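Local coordinates for protein phenyl-3-pyruvate decarboxylase (Azospirillum brasilense, PDB 2NXW) that catalyses the thiamine diphosphate- and metal-dependent decarboxylation of phenylpyruvate and indole-3-pyruvate, the latter giving indole-3-acetaldehyde on a route to auxin, at residues K32-Q37 with S83-A88; A108-V113 with Q175-Y180; C230-R235 with A320-V325. All coordinates share one frame; numbering follows the deposited sequence.

Contact 1: K32-Q37 with S83-A88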
loop_
_atom_site.group_PDB
_atom_site.type_symbol
_atom_site.label_atom_id
_atom_site.label_comp_id
_atom_site.label_asym_id
_atom_site.label_seq_id
_atom_site.Cartn_x
_atom_site.Cartn_y
_atom_site.Cartn_z
ATOM N N LYS A 32 -28.203 -22.308 12.025
ATOM C CA LYS A 32 -29.307 -23.164 11.618
ATOM C C LYS A 32 -30.552 -22.318 11.324
ATOM O O LYS A 32 -31.290 -22.601 10.375
ATOM C CB LYS A 32 -29.606 -24.198 12.705
ATOM C CG LYS A 32 -30.683 -25.186 12.292
ATOM C CD LYS A 32 -30.943 -26.212 13.364
ATOM C CE LYS A 32 -32.019 -27.186 12.908
ATOM N NZ LYS A 32 -32.323 -28.211 13.940
ATOM N N ASP A 33 -30.774 -21.273 12.127
ATOM C CA ASP A 33 -31.921 -20.375 11.930
ATOM C C ASP A 33 -31.862 -19.709 10.563
ATOM O O ASP A 33 -32.888 -19.345 9.985
ATOM C CB ASP A 33 -31.946 -19.243 12.966
ATOM C CG ASP A 33 -32.264 -19.714 14.363
ATOM O OD1 ASP A 33 -32.901 -20.778 14.523
ATOM O OD2 ASP A 33 -31.883 -18.988 15.306
ATOM N N ARG A 34 -30.645 -19.534 10.061
ATOM C CA ARG A 34 -30.426 -18.891 8.778
ATOM C C ARG A 34 -30.276 -19.856 7.608
ATOM O O ARG A 34 -29.893 -19.450 6.509
ATOM C CB ARG A 34 -29.218 -17.965 8.891
ATOM C CG ARG A 34 -29.518 -16.764 9.789
ATOM C CD ARG A 34 -28.271 -15.998 10.194
ATOM N NE ARG A 34 -28.620 -14.755 10.883
ATOM C CZ ARG A 34 -29.059 -14.682 12.137
ATOM N NH1 ARG A 34 -29.198 -15.784 12.868
ATOM N NH2 ARG A 34 -29.393 -13.497 12.643
ATOM N N GLY A 35 -30.574 -21.128 7.851
ATOM C CA GLY A 35 -30.527 -22.113 6.788
ATOM C C GLY A 35 -29.340 -23.047 6.668
ATOM O O GLY A 35 -29.374 -23.949 5.833
ATOM N N ALA A 36 -28.308 -22.858 7.483
ATOM C CA ALA A 36 -27.136 -23.722 7.408
ATOM C C ALA A 36 -27.575 -25.166 7.601
ATOM O O ALA A 36 -28.436 -25.460 8.447
ATOM C CB ALA A 36 -26.127 -23.331 8.468
ATOM N N GLN A 37 -26.980 -26.076 6.833
ATOM C CA GLN A 37 -27.358 -27.482 6.892
ATOM C C GLN A 37 -26.292 -28.425 7.430
ATOM O O GLN A 37 -26.558 -29.603 7.669
ATOM C CB GLN A 37 -27.784 -27.951 5.501
ATOM C CG GLN A 37 -28.978 -27.187 4.949
ATOM C CD GLN A 37 -29.330 -27.584 3.531
ATOM O OE1 GLN A 37 -28.530 -27.423 2.612
ATOM N NE2 GLN A 37 -30.536 -28.101 3.345
ATOM N N SER A 83 -28.272 -22.310 -1.650
ATOM C CA SER A 83 -28.338 -20.841 -1.611
ATOM C C SER A 83 -28.516 -20.375 -0.172
ATOM O O SER A 83 -29.403 -19.582 0.149
ATOM C CB SER A 83 -29.479 -20.312 -2.496
ATOM O OG SER A 83 -29.198 -20.562 -3.871
ATOM N N THR A 84 -27.657 -20.884 0.701
ATOM C CA THR A 84 -27.714 -20.540 2.111
ATOM C C THR A 84 -26.303 -20.311 2.646
ATOM O O THR A 84 -25.360 -20.153 1.862
ATOM C CB THR A 84 -28.437 -21.663 2.900
ATOM O OG1 THR A 84 -28.709 -21.219 4.235
ATOM C CG2 THR A 84 -27.596 -22.927 2.952
ATOM N N LEU A 85 -26.156 -20.274 3.966
ATOM C CA LEU A 85 -24.838 -20.082 4.568
ATOM C C LEU A 85 -24.083 -21.394 4.630
ATOM O O LEU A 85 -24.671 -22.440 4.931
ATOM C CB LEU A 85 -24.957 -19.553 6.004
ATOM C CG LEU A 85 -25.575 -18.172 6.204
ATOM C CD1 LEU A 85 -25.571 -17.855 7.687
ATOM C CD2 LEU A 85 -24.786 -17.113 5.435
ATOM N N GLY A 86 -22.782 -21.333 4.334
ATOM C CA GLY A 86 -21.926 -22.501 4.441
ATOM C C GLY A 86 -21.165 -22.334 5.749
ATOM O O GLY A 86 -20.991 -21.205 6.210
ATOM N N VAL A 87 -20.713 -23.428 6.359
ATOM C CA VAL A 87 -19.996 -23.325 7.628
ATOM C C VAL A 87 -18.729 -24.159 7.611
ATOM O O VAL A 87 -18.763 -25.376 7.405
ATOM C CB VAL A 87 -20.896 -23.754 8.821
ATOM C CG1 VAL A 87 -20.209 -23.409 10.141
ATOM C CG2 VAL A 87 -22.249 -23.052 8.726
ATOM N N ALA A 88 -17.609 -23.482 7.851
ATOM C CA ALA A 88 -16.292 -24.100 7.839
ATOM C C ALA A 88 -15.578 -23.794 9.141
ATOM O O ALA A 88 -15.286 -22.626 9.430
ATOM C CB ALA A 88 -15.486 -23.553 6.665
HETATM O O HOH W 1 -24.938 -25.220 4.925
#
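With OG1 swung opposite its own backbone N (chi1 -169°), Thr84 sets its hydroxyl over Gly35, while its methyl takes the place flanked by N and C. OG1 lies 3.1 Å from Gly35 C on one side and equally close to Arg34 O on the other; the methyl lies by the carbonyl oxygen of the next peptide, CG2 being 3.5 Å from Gly35 O. Gly35 can accept this because it has no side chain: its positive phi (101°) suits glycine by itself, and a CB there would run into Thr84 OG1. Next along, Leu85 runs beside Arg34 in the same direction, Leu85 CD1 resting 3.8 Å from Arg34 CB. The arginine continues past the leucine as an extended chain, and its guanidinium forms a salt bridge with Asp198. Ala36 offers its CB to Val87 CG2 at 3.9 Å, methyl against methyl. A single water links the backbones, accepting from Gln37 N (2.9 Å) and donating to Leu85 O (2.8 Å). With an alanine at Thr84 both OG1 and CG2 are gone, which would probably strip Gly35 of the hydroxyl and methyl packed on it and open a gap against its carbonyl. Gly35 is the C-prime residue of a Schellman motif, with Gly35 N bonded to Lys32 O and Ala36 N to Leu31 O. It ends helix 23-33 and sends the chain into strand 39-41, which pairs with strand 86-90 in the parallel sheet of the N-terminal thiamine diphosphate-binding domain.

Contact 2: A108-V113 with Q175-Y180. Unlike the reference sequence in segment 175-180: Gln175 (reference Leu).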
loop_
_atom_site.group_PDB
_atom_site.type_symbol
_atom_site.label_atom_id
_atom_site.label_comp_id
_atom_site.label_asym_id
_atom_site.label_seq_id
_atom_site.Cartn_x
_atom_site.Cartn_y
_atom_site.Cartn_z
ATOM N N ALA A 108 -14.648 -14.509 -4.085
ATOM C CA ALA A 108 -14.635 -14.191 -5.496
ATOM C C ALA A 108 -15.922 -14.572 -6.219
ATOM O O ALA A 108 -16.332 -13.890 -7.161
ATOM C CB ALA A 108 -13.443 -14.886 -6.167
ATOM N N GLU A 109 -16.552 -15.664 -5.790
ATOM C CA GLU A 109 -17.760 -16.125 -6.456
ATOM C C GLU A 109 -19.046 -15.929 -5.663
ATOM O O GLU A 109 -20.042 -16.623 -5.876
ATOM C CB GLU A 109 -17.552 -17.575 -6.930
ATOM C CG GLU A 109 -16.377 -17.603 -7.940
ATOM C CD GLU A 109 -16.042 -18.955 -8.539
ATOM O OE1 GLU A 109 -16.384 -19.998 -7.953
ATOM O OE2 GLU A 109 -15.395 -18.964 -9.615
ATOM N N LYS A 110 -18.996 -14.957 -4.758
ATOM C CA LYS A 110 -20.167 -14.563 -3.968
ATOM C C LYS A 110 -20.874 -15.695 -3.226
ATOM O O LYS A 110 -22.092 -15.841 -3.319
ATOM C CB LYS A 110 -21.160 -13.838 -4.892
ATOM C CG LYS A 110 -20.650 -12.484 -5.426
ATOM C CD LYS A 110 -20.960 -11.322 -4.489
ATOM C CE LYS A 110 -22.411 -10.899 -4.622
ATOM N NZ LYS A 110 -22.729 -9.653 -3.840
ATOM N N SER A 111 -20.109 -16.474 -2.468
ATOM C CA SER A 111 -20.670 -17.587 -1.694
ATOM C C SER A 111 -20.391 -17.289 -0.223
ATOM O O SER A 111 -19.232 -17.137 0.182
ATOM C CB SER A 111 -20.013 -18.908 -2.106
ATOM O OG SER A 111 -20.604 -19.985 -1.402
ATOM N N PRO A 112 -21.450 -17.203 0.598
ATOM C CA PRO A 112 -21.310 -16.897 2.023
ATOM C C PRO A 112 -20.860 -18.016 2.940
ATOM O O PRO A 112 -21.681 -18.680 3.590
ATOM C CB PRO A 112 -22.691 -16.364 2.386
ATOM C CG PRO A 112 -23.582 -17.251 1.603
ATOM C CD PRO A 112 -22.875 -17.336 0.232
ATOM N N VAL A 113 -19.551 -18.220 2.988
ATOM C CA VAL A 113 -18.980 -19.226 3.862
ATOM C C VAL A 113 -18.658 -18.558 5.187
ATOM O O VAL A 113 -17.955 -17.545 5.228
ATOM C CB VAL A 113 -17.670 -19.829 3.283
ATOM C CG1 VAL A 113 -16.996 -20.712 4.327
ATOM C CG2 VAL A 113 -17.985 -20.643 2.023
ATOM N N GLN A 175 -24.515 -9.390 1.571
ATOM C CA GLN A 175 -23.646 -9.236 0.414
ATOM C C GLN A 175 -23.233 -10.553 -0.211
ATOM O O GLN A 175 -22.514 -10.556 -1.200
ATOM C CB GLN A 175 -22.406 -8.420 0.786
ATOM C CG GLN A 175 -22.704 -6.936 1.018
ATOM C CD GLN A 175 -23.016 -6.171 -0.267
ATOM O OE1 GLN A 175 -23.560 -6.726 -1.230
ATOM N NE2 GLN A 175 -22.688 -4.881 -0.279
ATOM N N SER A 176 -23.688 -11.660 0.366
ATOM C CA SER A 176 -23.367 -12.991 -0.158
ATOM C C SER A 176 -21.859 -13.204 -0.311
ATOM O O SER A 176 -21.372 -13.555 -1.388
ATOM C CB SER A 176 -24.078 -13.209 -1.501
ATOM O OG SER A 176 -24.088 -14.583 -1.861
ATOM N N ARG A 177 -21.125 -12.975 0.774
ATOM C CA ARG A 177 -19.672 -13.151 0.796
ATOM C C ARG A 177 -19.308 -13.801 2.124
ATOM O O ARG A 177 -20.062 -13.735 3.090
ATOM C CB ARG A 177 -18.955 -11.811 0.739
ATOM C CG ARG A 177 -19.369 -10.873 -0.368
ATOM C CD ARG A 177 -18.386 -10.912 -1.509
ATOM N NE ARG A 177 -18.549 -9.764 -2.397
ATOM C CZ ARG A 177 -18.067 -9.712 -3.631
ATOM N NH1 ARG A 177 -17.393 -10.746 -4.119
ATOM N NH2 ARG A 177 -18.263 -8.640 -4.386
ATOM N N PRO A 178 -18.131 -14.419 2.201
ATOM C CA PRO A 178 -17.684 -15.075 3.432
ATOM C C PRO A 178 -17.465 -14.088 4.571
ATOM O O PRO A 178 -17.203 -12.903 4.335
ATOM C CB PRO A 178 -16.358 -15.727 3.030
ATOM C CG PRO A 178 -16.461 -15.888 1.575
ATOM C CD PRO A 178 -17.185 -14.662 1.100
ATOM N N VAL A 179 -17.559 -14.600 5.795
ATOM C CA VAL A 179 -17.325 -13.808 6.999
ATOM C C VAL A 179 -16.438 -14.628 7.929
ATOM O O VAL A 179 -16.297 -15.852 7.766
ATOM C CB VAL A 179 -18.641 -13.425 7.715
ATOM C CG1 VAL A 179 -19.413 -12.429 6.868
ATOM C CG2 VAL A 179 -19.481 -14.675 7.996
ATOM N N TYR A 180 -15.850 -13.956 8.915
ATOM C CA TYR A 180 -14.920 -14.579 9.841
ATOM C C TYR A 180 -15.279 -14.389 11.316
ATOM O O TYR A 180 -15.495 -13.265 11.767
ATOM C CB TYR A 180 -13.526 -13.987 9.578
ATOM C CG TYR A 180 -12.433 -14.498 10.485
ATOM C CD1 TYR A 180 -11.989 -15.810 10.394
ATOM C CD2 TYR A 180 -11.824 -13.655 11.428
ATOM C CE1 TYR A 180 -10.973 -16.283 11.207
ATOM C CE2 TYR A 180 -10.806 -14.119 12.248
ATOM C CZ TYR A 180 -10.385 -15.434 12.136
ATOM O OH TYR A 180 -9.392 -15.901 12.968
HETATM O O HOH W 2 -16.101 -11.129 -6.703
#
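Lys110 lays its aliphatic chain over one face of the Arg177 guanidinium, with CD 3.4 Å from CZ and directly above the centre of the group. Two bends, at chi2 (-87°) and chi3, carry the lysine across the arginine and bring NZ to Gln175 O at 2.8 Å, above that carbonyl's plane. The closeness of two cations is probably tolerated because Glu232 and Asp322 balance them: NZ bridges to both, and Arg177 NH2 to Asp322. Arg177 NH1 bonds to the carbonyl of Tyr107. Ser176 OG donates to Lys110 O, again from above the carbonyl plane (2.8 Å). Lys110, at positive phi, is the C-prime residue of the Schellman motif closing helix 100-108, and Pro112 follows as the centre of an inverse gamma turn. The chain then enters strand 113-119, where Val179 N donates to Val113 O (3.0 Å, 154°) as strand 179-184 joins it in the parallel sheet. Packing is tight here: the Pro178 ring presses on two carbonyls, CD 3.3 Å from Ser111 O and CB as close to Val113 O. Arg177 O is buried without a hydrogen-bond partner; its closest contact across the segments is the CA-H of Pro112 (3.6 Å). An enclosed water, in the guanidinium plane, bridges Arg177 NH1 and Ala108 O. The looser, solvent side is at partly exposed Gln175, whose OE1 stays 4.0 Å from Lys110 NZ.

Contact 3: C230-R235 with A320-V325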
loop_
_atom_site.group_PDB
_atom_site.type_symbol
_atom_site.label_atom_id
_atom_site.label_comp_id
_atom_site.label_asym_id
_atom_site.label_seq_id
_atom_site.Cartn_x
_atom_site.Cartn_y
_atom_site.Cartn_z
ATOM N N CYS A 230 -27.754 -12.925 -13.602
ATOM C CA CYS A 230 -26.481 -13.310 -13.016
ATOM C C CYS A 230 -26.472 -13.914 -11.610
ATOM O O CYS A 230 -27.527 -14.208 -11.044
ATOM C CB CYS A 230 -25.577 -12.078 -13.106
ATOM S SG CYS A 230 -25.830 -11.133 -14.681
ATOM N N VAL A 231 -25.274 -14.060 -11.045
ATOM C CA VAL A 231 -25.099 -14.724 -9.752
ATOM C C VAL A 231 -25.970 -14.266 -8.584
ATOM O O VAL A 231 -26.525 -15.102 -7.877
ATOM C CB VAL A 231 -23.587 -14.737 -9.323
ATOM C CG1 VAL A 231 -23.144 -13.380 -8.842
ATOM C CG2 VAL A 231 -23.358 -15.791 -8.256
ATOM N N GLU A 232 -26.117 -12.964 -8.373
ATOM C CA GLU A 232 -26.942 -12.520 -7.251
ATOM C C GLU A 232 -28.404 -12.962 -7.345
ATOM O O GLU A 232 -29.076 -13.118 -6.325
ATOM C CB GLU A 232 -26.873 -11.002 -7.088
ATOM C CG GLU A 232 -25.517 -10.487 -6.618
ATOM C CD GLU A 232 -25.565 -9.019 -6.241
ATOM O OE1 GLU A 232 -26.372 -8.289 -6.848
ATOM O OE2 GLU A 232 -24.795 -8.599 -5.349
ATOM N N VAL A 233 -28.902 -13.171 -8.560
ATOM C CA VAL A 233 -30.283 -13.609 -8.727
ATOM C C VAL A 233 -30.423 -14.992 -8.098
ATOM O O VAL A 233 -31.410 -15.283 -7.423
ATOM C CB VAL A 233 -30.674 -13.666 -10.213
ATOM C CG1 VAL A 233 -32.074 -14.297 -10.370
ATOM C CG2 VAL A 233 -30.676 -12.245 -10.800
ATOM N N ARG A 234 -29.427 -15.844 -8.312
ATOM C CA ARG A 234 -29.472 -17.176 -7.717
ATOM C C ARG A 234 -29.221 -17.107 -6.211
ATOM O O ARG A 234 -29.961 -17.694 -5.421
ATOM C CB ARG A 234 -28.423 -18.095 -8.347
ATOM C CG ARG A 234 -28.531 -19.526 -7.834
ATOM C CD ARG A 234 -27.278 -20.327 -8.093
ATOM N NE ARG A 234 -26.885 -20.315 -9.496
ATOM C CZ ARG A 234 -27.606 -20.827 -10.487
ATOM N NH1 ARG A 234 -28.773 -21.401 -10.235
ATOM N NH2 ARG A 234 -27.149 -20.768 -11.728
ATOM N N ARG A 235 -28.182 -16.380 -5.807
ATOM C CA ARG A 235 -27.845 -16.305 -4.385
ATOM C C ARG A 235 -28.988 -15.793 -3.514
ATOM O O ARG A 235 -29.221 -16.318 -2.420
ATOM C CB ARG A 235 -26.613 -15.421 -4.176
ATOM C CG ARG A 235 -25.336 -15.934 -4.853
ATOM C CD ARG A 235 -24.841 -17.265 -4.285
ATOM N NE ARG A 235 -23.536 -17.602 -4.859
ATOM C CZ ARG A 235 -23.305 -18.593 -5.717
ATOM N NH1 ARG A 235 -24.290 -19.390 -6.118
ATOM N NH2 ARG A 235 -22.083 -18.769 -6.200
ATOM N N ALA A 320 -26.130 -3.756 -11.703
ATOM C CA ALA A 320 -26.771 -3.862 -10.395
ATOM C C ALA A 320 -26.014 -4.964 -9.667
ATOM O O ALA A 320 -26.070 -6.127 -10.070
ATOM C CB ALA A 320 -28.253 -4.223 -10.555
ATOM N N PHE A 321 -25.321 -4.603 -8.593
ATOM C CA PHE A 321 -24.490 -5.565 -7.868
ATOM C C PHE A 321 -24.039 -4.978 -6.536
ATOM O O PHE A 321 -23.915 -3.767 -6.412
ATOM C CB PHE A 321 -23.262 -5.857 -8.735
ATOM C CG PHE A 321 -22.364 -6.935 -8.208
ATOM C CD1 PHE A 321 -22.767 -8.264 -8.208
ATOM C CD2 PHE A 321 -21.085 -6.620 -7.763
ATOM C CE1 PHE A 321 -21.907 -9.270 -7.778
ATOM C CE2 PHE A 321 -20.210 -7.616 -7.330
ATOM C CZ PHE A 321 -20.622 -8.943 -7.338
ATOM N N ASP A 322 -23.783 -5.837 -5.552
ATOM C CA ASP A 322 -23.310 -5.396 -4.239
ATOM C C ASP A 322 -24.148 -4.280 -3.617
ATOM O O ASP A 322 -23.612 -3.349 -3.016
ATOM C CB ASP A 322 -21.839 -4.942 -4.318
ATOM C CG ASP A 322 -20.850 -6.093 -4.167
ATOM O OD1 ASP A 322 -21.266 -7.201 -3.776
ATOM O OD2 ASP A 322 -19.647 -5.869 -4.428
ATOM N N ARG A 323 -25.465 -4.395 -3.760
ATOM C CA ARG A 323 -26.422 -3.430 -3.216
ATOM C C ARG A 323 -26.283 -2.015 -3.768
ATOM O O ARG A 323 -26.552 -1.042 -3.064
ATOM C CB ARG A 323 -26.347 -3.407 -1.681
ATOM C CG ARG A 323 -26.741 -4.732 -1.029
ATOM C CD ARG A 323 -26.689 -4.664 0.498
ATOM N NE ARG A 323 -27.730 -3.804 1.062
ATOM C CZ ARG A 323 -28.993 -4.163 1.273
ATOM N NH1 ARG A 323 -29.410 -5.387 0.974
ATOM N NH2 ARG A 323 -29.848 -3.284 1.789
ATOM N N ALA A 324 -25.872 -1.906 -5.025
ATOM C CA ALA A 324 -25.742 -0.617 -5.694
ATOM C C ALA A 324 -26.097 -0.805 -7.157
ATOM O O ALA A 324 -26.200 -1.934 -7.639
ATOM C CB ALA A 324 -24.311 -0.076 -5.563
ATOM N N VAL A 325 -26.314 0.298 -7.863
ATOM C CA VAL A 325 -26.624 0.233 -9.280
ATOM C C VAL A 325 -25.878 1.350 -9.982
ATOM O O VAL A 325 -26.031 2.524 -9.634
ATOM C CB VAL A 325 -28.139 0.391 -9.554
ATOM C CG1 VAL A 325 -28.404 0.289 -11.046
ATOM C CG2 VAL A 325 -28.926 -0.681 -8.804
HETATM O O HOH W 3 -27.133 -5.987 -5.448
#
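Glu232 OE2 is gripped twice, by Asp322 N across this contact and by the ammonium group of Lys110. The backbone N-H reaches the oxygen on its syn side at 2.9 Å, with an angle of 153° at the hydrogen and 28° out of the carboxylate plane. The other oxygen, OE1, works through water: it accepts at 2.8 Å from a molecule that in turn takes the N-H of Arg323 (2.9 Å). One carboxylate therefore holds two successive amides, one directly and one through the water, at the bend of the type I' turn Phe321-Ala324, which joins strands 317-321 and 324-327 of the central domain. The glutamate runs out straight from CG, leaving the short helix 231-235 and crossing Phe321 at about a right angle. Its CD comes to 3.5 Å from Phe321 CD1, the carboxylate and ring planes 30° apart. Val231 CG1 adds a looser touch at the ring's edge, 4.4 Å from CE1. Asp322 OD1 stands only 4.1 Å from Glu232 OE2, yet both acids share Lys110 and Asp322 also pairs with Arg177. With the lysine and an amide N-H on OE2, the buried Glu232 is likely to remain ionised despite its acidic neighbour.

How the contacts relate
Contact 2 lies between the other two, its centre 12 Å from that of contact 1 and 13 Å from that of contact 3. Toward contact 1 the join is sheet-like: Gly86 N probably donates to Pro112 O at 3.0 Å, and Leu85 CD2 packs on Pro112 CB. Toward contact 3 it is charged, and ties the N-terminal domain to the central one: Lys110 NZ meets Glu232 OE2 at 2.8 Å, and Arg235 NE probably donates to Lys110 O. Contacts 1 and 3 barely meet, through a weak Ser83 OG-Arg234 O bond. The thiamine diphosphate pocket is still about 11 Å from contact 2 (Val113 to Glu68 side chains); contacts 1 and 3 lie away from it.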